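Local coordinates for protein putative NADH dehydrogenase/NAD(P)H nitroreductase (Bacteroides thetaiotaomicron VPI-5482, PDB 3KWK) that binds flavin mononucleotide as a dimeric member of the nitroreductase family and probably acts as an NAD(P)H-dependent oxidoreductase, at residues 26-31 with 152-157; 64-69 with 77-82; 89-94 with 143-148. All coordinates share one frame; numbering follows the deposited sequence. Where two conformers were deposited one is given.

Contact 1: residues 26-31 with 152-157; sequences LNKGVE and FGYPAT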
loop_
_atom_site.group_PDB
_atom_site.type_symbol
_atom_site.label_atom_id
_atom_site.label_comp_id
_atom_site.label_asym_id
_atom_site.label_seq_id
_atom_site.Cartn_x
_atom_site.Cartn_y
_atom_site.Cartn_z
ATOM N N LEU A 26 -16.577 18.712 3.485
ATOM C CA LEU A 26 -17.077 19.949 4.024
ATOM C C LEU A 26 -16.155 21.085 3.610
ATOM O O LEU A 26 -14.963 20.880 3.344
ATOM C CB LEU A 26 -17.087 19.885 5.541
ATOM C CG LEU A 26 -17.980 18.837 6.191
ATOM C CD1 LEU A 26 -17.795 18.828 7.740
ATOM C CD2 LEU A 26 -19.420 19.155 5.867
ATOM N N ASN A 27 -16.717 22.287 3.578
ATOM C CA ASN A 27 -15.967 23.469 3.232
ATOM C C ASN A 27 -15.283 23.997 4.489
ATOM O O ASN A 27 -15.751 24.956 5.118
ATOM C CB ASN A 27 -16.910 24.526 2.662
ATOM C CG ASN A 27 -16.180 25.777 2.225
ATOM O OD1 ASN A 27 -14.975 25.753 1.991
ATOM N ND2 ASN A 27 -16.917 26.892 2.135
ATOM N N LYS A 28 -14.206 23.333 4.873
ATOM C CA LYS A 28 -13.465 23.696 6.060
ATOM C C LYS A 28 -12.074 23.179 5.979
ATOM O O LYS A 28 -11.822 22.161 5.352
ATOM C CB LYS A 28 -14.143 23.242 7.330
ATOM C CG LYS A 28 -14.291 21.829 7.462
ATOM C CD LYS A 28 -14.860 21.462 8.870
ATOM C CE LYS A 28 -14.039 22.070 9.997
ATOM N NZ LYS A 28 -14.230 21.380 11.311
ATOM N N GLY A 29 -11.131 23.908 6.559
ATOM C CA GLY A 29 -9.784 23.521 6.449
ATOM C C GLY A 29 -9.418 22.319 7.283
ATOM O O GLY A 29 -10.156 21.912 8.186
ATOM N N VAL A 30 -8.229 21.842 7.019
ATOM C CA VAL A 30 -7.632 20.722 7.714
ATOM C C VAL A 30 -6.414 21.250 8.479
ATOM O O VAL A 30 -5.570 21.968 7.931
ATOM C CB VAL A 30 -7.278 19.560 6.776
ATOM C CG1 VAL A 30 -6.519 18.452 7.567
ATOM C CG2 VAL A 30 -8.553 19.016 6.047
ATOM N N GLU A 31 -6.346 20.873 9.757
ATOM C CA GLU A 31 -5.255 21.214 10.652
ATOM C C GLU A 31 -3.890 20.837 10.064
ATOM O O GLU A 31 -3.702 19.728 9.552
ATOM C CB GLU A 31 -5.458 20.473 12.001
ATOM C CG GLU A 31 -6.704 20.928 12.821
ATOM C CD GLU A 31 -8.007 20.178 12.518
ATOM O OE1 GLU A 31 -8.132 19.574 11.431
ATOM O OE2 GLU A 31 -8.964 20.252 13.359
ATOM N N PHE A 152 -8.307 15.383 -0.076
ATOM C CA PHE A 152 -8.771 15.023 1.235
ATOM C C PHE A 152 -9.439 16.198 1.912
ATOM O O PHE A 152 -9.314 17.351 1.459
ATOM C CB PHE A 152 -7.609 14.486 2.083
ATOM C CG PHE A 152 -6.517 15.513 2.352
ATOM C CD1 PHE A 152 -5.494 15.725 1.438
ATOM C CD2 PHE A 152 -6.493 16.210 3.551
ATOM C CE1 PHE A 152 -4.521 16.651 1.708
ATOM C CE2 PHE A 152 -5.516 17.126 3.825
ATOM C CZ PHE A 152 -4.521 17.348 2.892
ATOM N N GLY A 153 -10.173 15.874 2.975
ATOM C CA GLY A 153 -10.913 16.855 3.742
ATOM C C GLY A 153 -11.731 16.180 4.825
ATOM O O GLY A 153 -11.725 14.933 4.948
ATOM N N TYR A 154 -12.529 16.967 5.544
ATOM C CA TYR A 154 -13.500 16.376 6.442
ATOM C C TYR A 154 -14.649 15.835 5.571
ATOM O O TYR A 154 -15.188 16.581 4.741
ATOM C CB TYR A 154 -14.002 17.395 7.456
ATOM C CG TYR A 154 -12.964 17.589 8.538
ATOM C CD1 TYR A 154 -12.826 16.640 9.508
ATOM C CD2 TYR A 154 -12.044 18.649 8.518
ATOM C CE1 TYR A 154 -11.848 16.773 10.521
ATOM C CE2 TYR A 154 -11.071 18.776 9.497
ATOM C CZ TYR A 154 -10.986 17.849 10.493
ATOM O OH TYR A 154 -10.034 17.915 11.487
ATOM N N PRO A 155 -15.074 14.579 5.770
ATOM C CA PRO A 155 -16.169 14.055 4.909
ATOM C C PRO A 155 -17.439 14.928 5.008
ATOM O O PRO A 155 -17.784 15.415 6.095
ATOM C CB PRO A 155 -16.459 12.688 5.508
ATOM C CG PRO A 155 -15.122 12.262 6.101
ATOM C CD PRO A 155 -14.515 13.560 6.661
ATOM N N ALA A 156 -18.121 15.122 3.875
ATOM C CA ALA A 156 -19.384 15.822 3.829
ATOM C C ALA A 156 -20.543 14.927 4.265
ATOM O O ALA A 156 -21.515 15.403 4.836
ATOM C CB ALA A 156 -19.650 16.321 2.421
ATOM N N THR A 157 -20.417 13.630 3.976
ATOM C CA THR A 157 -21.508 12.653 4.232
ATOM C C THR A 157 -20.899 11.335 4.691
ATOM O O THR A 157 -20.336 10.609 3.869
ATOM C CB THR A 157 -22.402 12.430 2.985
ATOM O OG1 THR A 157 -22.922 13.663 2.516
ATOM C CG2 THR A 157 -23.619 11.511 3.372
HETATM O O HOH W 1 -12.677 19.679 4.453
#
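The ring of Tyr154 carries the ammonium group of Lys28 over one face, a cation-pi contact with NZ 4.7 Å from the ring centroid and 20° off its normal. At the edge of the ring, in its plane, lie Gly29 O and Glu31 OE1. The Phe152 ring is met at its edge by Val30 CG1. Both rings lie near the end of strand 144-153 in the nitroreductase fold, where the loop before helix 32-43 folds over the departing chain. Lys28 CG sits between the backbone N and the carbonyl carbon (chi1 62°), and a bend at chi3 sets CE; NZ ends over the ring, while CD passes it at Tyr154 CD2, 4.0 Å away. Gly29 O lies 3.5 Å from Tyr154 CE2, and Val30 CG2 rests on Gly153 CA. Leu26 supplies the other end of the contact: its N donates to Tyr154 O at 2.8 Å, while its CG packs on Pro155 O and CD2 on Ala156 CA. A water ties the backbones between these ends, donating to Leu26 O and Lys28 O and accepting from Tyr154 N. Around the contact, Ile35 of helix 32-43 touches both Val30 and Phe152, and Tyr154 OH is also bonded to Lys34 NZ, a cation that would be expected to favour a charged carboxylate nearby. Glu31 holds the N-cap position of that helix, and its OE1 accepts a hydrogen bond from Tyr154 OH on the syn side, at 2.5 Å, with carboxylate and ring planes 66° apart.

Contact 2: residues 64-69 with 77-82; sequences KLDSMA and MLTQAR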
loop_
_atom_site.group_PDB
_atom_site.type_symbol
_atom_site.label_atom_id
_atom_site.label_comp_id
_atom_site.label_asym_id
_atom_site.label_seq_id
_atom_site.Cartn_x
_atom_site.Cartn_y
_atom_site.Cartn_z
ATOM N N LYS A 64 -4.691 25.782 -8.962
ATOM C CA LYS A 64 -4.088 24.555 -9.449
ATOM C C LYS A 64 -5.051 23.382 -9.234
ATOM O O LYS A 64 -5.183 22.493 -10.059
ATOM C CB LYS A 64 -2.752 24.187 -8.763
ATOM C CG LYS A 64 -1.532 24.874 -9.241
ATOM C CD LYS A 64 -0.307 24.347 -8.474
ATOM C CE LYS A 64 0.852 25.243 -8.701
ATOM N NZ LYS A 64 0.866 25.603 -10.097
ATOM N N LEU A 65 -5.656 23.369 -8.058
ATOM C CA LEU A 65 -6.603 22.312 -7.703
ATOM C C LEU A 65 -7.756 22.259 -8.717
ATOM O O LEU A 65 -8.109 21.193 -9.230
ATOM C CB LEU A 65 -7.144 22.535 -6.298
ATOM C CG LEU A 65 -6.202 22.229 -5.119
ATOM C CD1 LEU A 65 -6.752 22.773 -3.769
ATOM C CD2 LEU A 65 -5.861 20.732 -4.961
ATOM N N ASP A 66 -8.299 23.429 -9.025
ATOM C CA ASP A 66 -9.440 23.521 -9.965
ATOM C C ASP A 66 -9.041 23.207 -11.420
ATOM O O ASP A 66 -9.798 22.583 -12.188
ATOM C CB ASP A 66 -10.032 24.930 -9.874
ATOM C CG ASP A 66 -10.769 25.180 -8.535
ATOM O OD1 ASP A 66 -11.003 24.226 -7.764
ATOM O OD2 ASP A 66 -11.062 26.337 -8.248
ATOM N N SER A 67 -7.832 23.608 -11.798
ATOM C CA SER A 67 -7.304 23.354 -13.135
ATOM C C SER A 67 -7.078 21.846 -13.326
ATOM O O SER A 67 -7.458 21.272 -14.345
ATOM C CB SER A 67 -6.025 24.156 -13.395
ATOM O OG SER A 67 -6.332 25.535 -13.495
HETATM N N MSE A 68 -6.511 21.201 -12.308
HETATM C CA MSE A 68 -6.393 19.754 -12.331
HETATM C C MSE A 68 -7.726 19.035 -12.368
HETATM O O MSE A 68 -7.866 18.024 -13.055
HETATM C CB MSE A 68 -5.492 19.245 -11.179
HETATM C CG MSE A 68 -4.027 19.641 -11.409
HETATM SE SE MSE A 68 -2.871 18.791 -10.051
HETATM C CE MSE A 68 -3.438 19.866 -8.676
ATOM N N ALA A 69 -8.685 19.527 -11.585
ATOM C CA ALA A 69 -10.026 18.955 -11.567
ATOM C C ALA A 69 -10.581 18.952 -12.984
ATOM O O ALA A 69 -11.155 17.982 -13.421
ATOM C CB ALA A 69 -10.944 19.760 -10.651
HETATM N N MSE A 77 -13.745 15.927 -7.759
HETATM C CA MSE A 77 -13.888 16.372 -6.382
HETATM C C MSE A 77 -12.779 17.284 -5.889
HETATM O O MSE A 77 -12.854 17.869 -4.805
HETATM C CB MSE A 77 -14.054 15.179 -5.430
HETATM C CG MSE A 77 -12.807 14.371 -5.034
HETATM SE SE MSE A 77 -11.953 13.438 -6.515
HETATM C CE MSE A 77 -13.171 11.946 -6.654
ATOM N N LEU A 78 -11.700 17.411 -6.660
ATOM C CA LEU A 78 -10.709 18.448 -6.343
ATOM C C LEU A 78 -11.304 19.867 -6.204
ATOM O O LEU A 78 -10.725 20.676 -5.516
ATOM C CB LEU A 78 -9.623 18.482 -7.409
ATOM C CG LEU A 78 -8.585 17.348 -7.339
ATOM C CD1 LEU A 78 -7.757 17.299 -8.630
ATOM C CD2 LEU A 78 -7.659 17.569 -6.125
ATOM N N THR A 79 -12.420 20.176 -6.864
ATOM C CA THR A 79 -13.000 21.505 -6.780
ATOM C C THR A 79 -13.616 21.723 -5.393
ATOM O O THR A 79 -13.820 22.868 -4.972
ATOM C CB THR A 79 -14.046 21.774 -7.881
ATOM O OG1 THR A 79 -15.150 20.866 -7.735
ATOM C CG2 THR A 79 -13.414 21.695 -9.279
ATOM N N GLN A 80 -13.870 20.657 -4.643
ATOM C CA GLN A 80 -14.413 20.855 -3.290
ATOM C C GLN A 80 -13.436 20.511 -2.185
ATOM O O GLN A 80 -13.757 20.586 -0.995
ATOM C CB GLN A 80 -15.771 20.161 -3.118
ATOM C CG GLN A 80 -15.811 18.722 -3.355
ATOM C CD GLN A 80 -17.206 18.191 -3.109
ATOM O OE1 GLN A 80 -17.538 17.907 -1.990
ATOM N NE2 GLN A 80 -18.014 18.049 -4.166
ATOM N N ALA A 81 -12.213 20.145 -2.566
ATOM C CA ALA A 81 -11.146 19.879 -1.628
ATOM C C ALA A 81 -10.342 21.164 -1.400
ATOM O O ALA A 81 -10.085 21.928 -2.350
ATOM C CB ALA A 81 -10.196 18.733 -2.211
ATOM N N ARG A 82 -9.937 21.418 -0.162
ATOM C CA ARG A 82 -9.006 22.519 0.144
ATOM C C ARG A 82 -7.557 22.159 -0.193
ATOM O O ARG A 82 -6.746 23.033 -0.376
ATOM C CB ARG A 82 -9.013 22.856 1.647
ATOM C CG ARG A 82 -10.232 23.453 2.203
ATOM C CD ARG A 82 -10.371 24.908 1.805
ATOM N NE ARG A 82 -11.611 25.375 2.352
ATOM C CZ ARG A 82 -11.713 26.041 3.495
ATOM N NH1 ARG A 82 -10.616 26.339 4.182
ATOM N NH2 ARG A 82 -12.904 26.414 3.911
HETATM O O HOH W 2 -13.406 25.257 -6.363
#
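Leu65 and Leu78 cross at about a right angle, touching CD2 to CD2 at 3.8 Å, and the packing of helix 62-71 on the following 3-10 segment centres on this crossing. Leu78, in the 3-10 segment that precedes strand 83-90, points its side chain at helix 62-71: CB sits against Leu65 O and Ala69 CB, while CD1 reaches Met68 CB at 3.9 Å. The other branch of Leu65, CD1, runs past the turn to Arg82 O, 3.4 Å away. One helical turn on, Ala69 CB meets Thr79 CG2 at 3.4 Å, tighter than usual for two carbons. Thr79 presents that methyl because CG2 is anti to the carbonyl carbon, with OG1 between the backbone N and the carbonyl carbon (chi1 63°). Asp66 crosses Thr79 at about a right angle too, its OD1 3.5 Å from Thr79 CA. A water joins the two segments here, donating to Asp66 OD1 and to Thr79 O; the same OD1 forms a salt bridge with Arg62, whose NH1 also bonds Ala81 O. Leu65 and Met68 touch Val59 of strand 54-59, and Leu78 packs on Ala84 of strand 83-90 and on Val149 and Pro151 of strand 144-153, which places helix and turn together against the sheet.

Contact 3: residues 89-94 with 143-148; sequences GDSARS and NILPLC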
loop_
_atom_site.group_PDB
_atom_site.type_symbol
_atom_site.label_atom_id
_atom_site.label_comp_id
_atom_site.label_asym_id
_atom_site.label_seq_id
_atom_site.Cartn_x
_atom_site.Cartn_y
_atom_site.Cartn_z
ATOM N N GLY A 89 6.927 9.301 -7.571
ATOM C CA GLY A 89 8.113 8.457 -7.402
ATOM C C GLY A 89 9.271 8.918 -8.258
ATOM O O GLY A 89 9.067 9.291 -9.412
ATOM N N ASP A 90 10.485 8.897 -7.709
ATOM C CA ASP A 90 11.661 9.217 -8.520
ATOM C C ASP A 90 12.106 7.985 -9.292
ATOM O O ASP A 90 12.799 7.108 -8.753
ATOM C CB ASP A 90 12.768 9.773 -7.632
ATOM C CG ASP A 90 13.964 10.264 -8.436
ATOM O OD1 ASP A 90 13.996 10.004 -9.654
ATOM O OD2 ASP A 90 14.808 10.979 -7.841
ATOM N N SER A 91 11.629 7.870 -10.528
ATOM C CA SER A 91 11.883 6.718 -11.372
ATOM C C SER A 91 13.371 6.599 -11.752
ATOM O O SER A 91 13.800 5.550 -12.208
ATOM C CB SER A 91 11.044 6.846 -12.645
ATOM O OG SER A 91 11.474 7.931 -13.429
ATOM N N ALA A 92 14.164 7.662 -11.549
ATOM C CA ALA A 92 15.592 7.592 -11.812
ATOM C C ALA A 92 16.318 6.760 -10.748
ATOM O O ALA A 92 17.382 6.167 -11.028
ATOM C CB ALA A 92 16.227 8.992 -11.928
ATOM N N ARG A 93 15.701 6.711 -9.568
ATOM C CA ARG A 93 16.253 6.103 -8.357
ATOM C C ARG A 93 15.757 4.678 -8.118
ATOM O O ARG A 93 16.405 3.917 -7.440
ATOM C CB ARG A 93 15.937 6.977 -7.141
ATOM C CG ARG A 93 16.709 8.338 -7.129
ATOM C CD ARG A 93 16.548 9.114 -5.809
ATOM N NE ARG A 93 17.238 8.397 -4.769
ATOM C CZ ARG A 93 16.721 7.953 -3.625
ATOM N NH1 ARG A 93 15.458 8.250 -3.211
ATOM N NH2 ARG A 93 17.522 7.242 -2.856
ATOM N N SER A 94 14.584 4.331 -8.649
ATOM C CA SER A 94 13.985 3.028 -8.390
ATOM C C SER A 94 12.971 2.582 -9.423
ATOM O O SER A 94 12.032 3.315 -9.745
ATOM C CB SER A 94 13.258 3.060 -7.061
ATOM O OG SER A 94 12.594 1.830 -6.826
ATOM N N ASN A 143 11.937 12.909 -14.448
ATOM C CA ASN A 143 12.170 11.643 -13.726
ATOM C C ASN A 143 11.190 11.358 -12.601
ATOM O O ASN A 143 11.074 10.236 -12.130
ATOM C CB ASN A 143 13.596 11.562 -13.179
ATOM C CG ASN A 143 13.965 12.743 -12.291
ATOM O OD1 ASN A 143 13.941 13.890 -12.752
ATOM N ND2 ASN A 143 14.393 12.465 -11.039
ATOM N N ILE A 144 10.502 12.410 -12.174
ATOM C CA ILE A 144 9.527 12.329 -11.087
ATOM C C ILE A 144 8.152 12.042 -11.658
ATOM O O ILE A 144 7.589 12.881 -12.345
ATOM C CB ILE A 144 9.511 13.611 -10.240
ATOM C CG1 ILE A 144 10.895 13.966 -9.698
ATOM C CG2 ILE A 144 8.528 13.500 -9.045
ATOM C CD1 ILE A 144 11.667 12.864 -8.879
ATOM N N LEU A 145 7.652 10.842 -11.390
ATOM C CA LEU A 145 6.422 10.367 -11.999
ATOM C C LEU A 145 5.291 10.352 -10.988
ATOM O O LEU A 145 5.434 9.766 -9.921
ATOM C CB LEU A 145 6.632 8.961 -12.581
ATOM C CG LEU A 145 7.796 8.847 -13.556
ATOM C CD1 LEU A 145 7.826 7.425 -14.126
ATOM C CD2 LEU A 145 7.777 9.902 -14.687
ATOM N N PRO A 146 4.127 10.905 -11.350
ATOM C CA PRO A 146 3.028 10.938 -10.362
ATOM C C PRO A 146 2.219 9.646 -10.349
ATOM O O PRO A 146 1.737 9.239 -11.397
ATOM C CB PRO A 146 2.165 12.125 -10.843
ATOM C CG PRO A 146 2.406 12.220 -12.288
ATOM C CD PRO A 146 3.813 11.719 -12.537
ATOM N N LEU A 147 2.117 9.001 -9.183
ATOM C CA LEU A 147 1.301 7.830 -9.028
ATOM C C LEU A 147 -0.173 8.206 -8.915
ATOM O O LEU A 147 -0.987 7.692 -9.658
ATOM C CB LEU A 147 1.702 6.985 -7.814
ATOM C CG LEU A 147 0.799 5.798 -7.536
ATOM C CD1 LEU A 147 0.969 4.776 -8.623
ATOM C CD2 LEU A 147 1.125 5.167 -6.152
ATOM N N CYS A 148 -0.500 9.113 -8.005
ATOM C CA CYS A 148 -1.892 9.390 -7.717
ATOM C C CYS A 148 -2.009 10.770 -7.086
ATOM O O CYS A 148 -1.038 11.300 -6.479
ATOM C CB CYS A 148 -2.502 8.271 -6.841
ATOM S SG CYS A 148 -1.710 8.109 -5.226
#
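The antiparallel pairing of strands 83-90 and 144-153, central in the four-stranded sheet of this nitroreductase, is met here at the end of strand 83-90 and the start of 144-153, and the first chain leaves it through an Asx turn at Asp90. Gly89 and Leu145 form the hydrogen-bonded pair, Gly89 N to Leu145 O at 2.8 Å and Leu145 N to Gly89 O at 2.9 Å; Asp90 and Ile144 follow as a non-hydrogen-bonded pair. Past it, Asn143 O is gripped twice by Ser91: its N donates at 2.9 Å to Asn143 O, and OG, between the backbone N and the carbonyl carbon (chi1 67°), donates from a tilted position at 2.7 Å. Asp90 OD1 likewise has two donors, on opposite faces of the carboxylate plane. Asn143 ND2 donates to Asp90 OD1 at 2.9 Å from above the carboxylate plane, with the amide turned 61° to the carboxylate, whereas Ala92 N closes the Asx turn from the anti side. The two bonds to OD1 should restrict rotation of the carboxylate, and Ile144 CD1 lies against Asp90 CB and CG at 3.5 Å. Leu145 CD1, on the other face of the sheet, touches Ser91 CB at 3.6 Å. There Trp97 of helix 97-114 covers both Ser91 and Leu145, and Met131 and Arg135 of helix 128-138 close over Leu145. On the Ile144 face, Tyr175 of the second subunit packs on that isoleucine. Asp90 also bonds through its backbone to Pro53, just before strand 54-59.

Strand 144-153 is the common thread: contact 3 lies where it starts and contact 1 where it ends, their centres about 29 Å apart on opposite sides of the chain's centre. Contact 1 and contact 2 are neighbours, with centres about 13 Å apart, and Arg82 of contact 2 reaches across to Asn27 of contact 1, NH2 to OD1 at 2.9 Å, probably a hydrogen bond. Contacts 2 and 3 do not touch, being about 8 Å apart at their nearest atoms. Among the residues of these segments Met77 alone belongs to the flavin pocket; the side chain of Pro155 in contact 1 is about 11 Å, and Gly89 of contact 3 about 12 Å, from a bound flavin mononucleotide.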